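Local coordinates for protein paraflagellar rod component (Trypanosoma cruzi, PDB 6XYB) that is a kinetoplastid-specific protein of unknown function, possibly a component of the paraflagellar rod, that probably binds metal ions, at residues 23-27 and 28-32. Sequence-based numbering, arbitrary orientation.
Sequences SALRE and ETVKL
Arg26 is the N-cap of helix 27-36, and its carbonyl meets the first turn at Thr29 and Val30. Arg26 O accepts from Thr29 N at 3.0 Å, the donor lying well above the carbonyl plane (133° at the hydrogen), and from Val30 N, in that plane, through a longer, straighter bond of 3.3 Å. One residue on, Lys31 N reaches Glu27 O at 2.9 Å. Their side chains run alongside each other in the same direction, closing an i to i+4 salt bridge, Glu27 OE2 to Lys31 NZ, 3.5 Å. With CG set between backbone N and carbonyl carbon (chi1 75°), the extended Arg26 chain passes across Glu28 and Thr29. Glu28 CB sits over one face of the guanidinium, 3.7 Å from Arg26 CZ, while Thr29 OG1 lies at its edge. Glu91 OE1 takes both, as a salt bridge to Arg26 NH2 and a hydrogen bond with Thr29 OG1; a water links that hydroxyl to Arg26 N. On the apolar side, Leu25 CD1 touches Thr29 CG2 at 3.7 Å and Leu25 CG meets Val30 CG2 at 3.9 Å, beside Met20 and Trp63. The Leu25-Val30 contact, from the residue before the N-cap to the fourth after it, is that of a hydrophobic staple.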
ATOM      1  N   SER C  23      -5.697  -6.577 -19.561  1.00 25.60           N
ATOM      2  CA  SER C  23      -5.916  -7.164 -20.917  1.00 32.12           C
ATOM      3  C   SER C  23      -6.005  -8.688 -20.829  1.00 37.01           C
ATOM      4  O   SER C  23      -6.796  -9.286 -21.602  1.00 44.08           O
ATOM      5  CB  SER C  23      -4.840  -6.758 -21.917  1.00 33.10           C
ATOM      6  OG  SER C  23      -3.522  -6.872 -21.377  1.00 40.46           O
ATOM      7  N   ALA C  24      -5.177  -9.309 -20.003  1.00 25.43           N
ATOM      8  CA  ALA C  24      -5.010 -10.770 -19.910  1.00 24.98           C
ATOM      9  C   ALA C  24      -5.925 -11.427 -18.878  1.00 25.39           C
ATOM     10  O   ALA C  24      -5.770 -12.644 -18.645  1.00 29.21           O
ATOM     11  CB  ALA C  24      -3.582 -11.073 -19.591  1.00 26.54           C
ATOM     12  N   LEU C  25      -6.882 -10.702 -18.325  1.00 26.77           N
ATOM     13  CA  LEU C  25      -7.880 -11.274 -17.397  1.00 24.87           C
ATOM     14  C   LEU C  25      -8.862 -12.126 -18.214  1.00 27.46           C
ATOM     15  O   LEU C  25      -9.532 -11.582 -19.085  1.00 28.17           O
ATOM     16  CB  LEU C  25      -8.542 -10.096 -16.670  1.00 28.68           C
ATOM     17  CG  LEU C  25      -9.659 -10.461 -15.706  1.00 26.71           C
ATOM     18  CD1 LEU C  25      -9.170 -11.421 -14.631  1.00 28.27           C
ATOM     19  CD2 LEU C  25     -10.281  -9.219 -15.067  1.00 28.84           C
ATOM     20  N   ARG C  26      -8.953 -13.426 -17.919  1.00 22.77           N
ATOM     21  CA  ARG C  26      -9.844 -14.308 -18.664  1.00 25.00           C
ATOM     22  C   ARG C  26     -11.233 -14.397 -18.019  1.00 24.15           C
ATOM     23  O   ARG C  26     -11.357 -14.210 -16.783  1.00 24.02           O
ATOM     24  CB  ARG C  26      -9.183 -15.673 -18.865  1.00 26.48           C
ATOM     25  CG  ARG C  26      -9.171 -16.537 -17.630  1.00 25.98           C
ATOM     26  CD  ARG C  26      -8.590 -17.871 -17.897  1.00 27.39           C
ATOM     27  NE  ARG C  26      -8.578 -18.599 -16.640  1.00 29.85           N
ATOM     28  CZ  ARG C  26      -8.619 -19.933 -16.545  1.00 28.24           C
ATOM     29  NH1 ARG C  26      -8.729 -20.660 -17.633  1.00 28.95           N
ATOM     30  NH2 ARG C  26      -8.563 -20.516 -15.357  1.00 28.12           N
ATOM     31  N   GLU C  27     -12.259 -14.712 -18.828  1.00 24.11           N
ATOM     32  CA  GLU C  27     -13.641 -14.728 -18.283  1.00 26.90           C
ATOM     33  C   GLU C  27     -13.736 -15.810 -17.192  1.00 23.65           C
ATOM     34  O   GLU C  27     -14.540 -15.664 -16.258  1.00 25.61           O
ATOM     35  CB  GLU C  27     -14.630 -14.836 -19.432  1.00 33.44           C
ATOM     36  CG  GLU C  27     -16.001 -14.313 -19.003  1.00 53.57           C
ATOM     37  CD  GLU C  27     -17.030 -14.044 -20.091  1.00 64.52           C
ATOM     38  OE1 GLU C  27     -16.631 -13.996 -21.267  1.00 65.43           O
ATOM     39  OE2 GLU C  27     -18.237 -13.878 -19.755  1.00 55.06           O
ATOM     40  N   GLU C  28     -13.018 -16.917 -17.360  1.00 23.98           N
ATOM     41  CA  GLU C  28     -13.079 -18.026 -16.377  1.00 25.89           C
ATOM     42  C   GLU C  28     -12.708 -17.449 -14.996  1.00 25.84           C
ATOM     43  O   GLU C  28     -13.255 -17.915 -13.989  1.00 26.28           O
ATOM     44  CB  GLU C  28     -12.226 -19.194 -16.903  1.00 32.53           C
ATOM     45  CG  GLU C  28     -12.714 -19.833 -18.231  1.00 34.56           C
ATOM     46  CD  GLU C  28     -12.315 -19.123 -19.526  1.00 36.86           C
ATOM     47  OE1 GLU C  28     -11.804 -17.987 -19.476  1.00 33.44           O
ATOM     48  OE2 GLU C  28     -12.426 -19.695 -20.622  1.00 37.94           O
ATOM     49  N   THR C  29     -11.737 -16.509 -14.933  1.00 19.71           N
ATOM     50  CA  THR C  29     -11.261 -15.975 -13.651  1.00 20.74           C
ATOM     51  C   THR C  29     -12.337 -15.056 -13.042  1.00 19.10           C
ATOM     52  O   THR C  29     -12.573 -15.094 -11.805  1.00 22.71           O
ATOM     53  CB  THR C  29      -9.966 -15.198 -13.877  1.00 19.93           C
ATOM     54  OG1 THR C  29      -8.983 -16.118 -14.331  1.00 21.80           O
ATOM     55  CG2 THR C  29      -9.507 -14.504 -12.621  1.00 22.61           C
ATOM     56  N   VAL C  30     -12.970 -14.268 -13.909  1.00 19.41           N
ATOM     57  CA  VAL C  30     -14.053 -13.349 -13.506  1.00 19.53           C
ATOM     58  C   VAL C  30     -15.153 -14.218 -12.870  1.00 19.81           C
ATOM     59  O   VAL C  30     -15.707 -13.864 -11.830  1.00 22.61           O
ATOM     60  CB  VAL C  30     -14.496 -12.517 -14.715  1.00 19.61           C
ATOM     61  CG1 VAL C  30     -15.710 -11.668 -14.356  1.00 25.27           C
ATOM     62  CG2 VAL C  30     -13.343 -11.638 -15.260  1.00 23.13           C
ATOM     63  N   LYS C  31     -15.533 -15.276 -13.565  1.00 23.26           N
ATOM     64  CA  LYS C  31     -16.627 -16.185 -13.122  1.00 24.74           C
ATOM     65  C   LYS C  31     -16.263 -16.823 -11.775  1.00 23.61           C
ATOM     66  O   LYS C  31     -17.119 -16.905 -10.909  1.00 27.92           O
ATOM     67  CB  LYS C  31     -16.941 -17.239 -14.181  1.00 27.13           C
ATOM     68  CG  LYS C  31     -17.678 -16.693 -15.398  1.00 33.68           C
ATOM     69  CD  LYS C  31     -18.908 -15.813 -15.123  1.00 40.15           C
ATOM     70  CE  LYS C  31     -19.530 -15.242 -16.379  1.00 59.25           C
ATOM     71  NZ  LYS C  31     -19.510 -16.234 -17.468  1.00 68.52           N
ATOM     72  N   LEU C  32     -14.991 -17.180 -11.558  1.00 23.81           N
ATOM     73  CA  LEU C  32     -14.589 -17.772 -10.274  1.00 22.51           C
ATOM     74  C   LEU C  32     -14.759 -16.700  -9.187  1.00 24.66           C
ATOM     75  O   LEU C  32     -15.252 -16.992  -8.099  1.00 28.29           O
ATOM     76  CB  LEU C  32     -13.130 -18.224 -10.395  1.00 27.75           C
ATOM     77  CG  LEU C  32     -12.494 -18.872  -9.176  1.00 33.01           C
ATOM     78  CD1 LEU C  32     -11.467 -19.910  -9.623  1.00 52.24           C
ATOM     79  CD2 LEU C  32     -11.842 -17.854  -8.256  1.00 44.13           C
TER
HETATM   80  O   HOH W   1      -6.923 -14.494 -15.621  1.00 24.45           O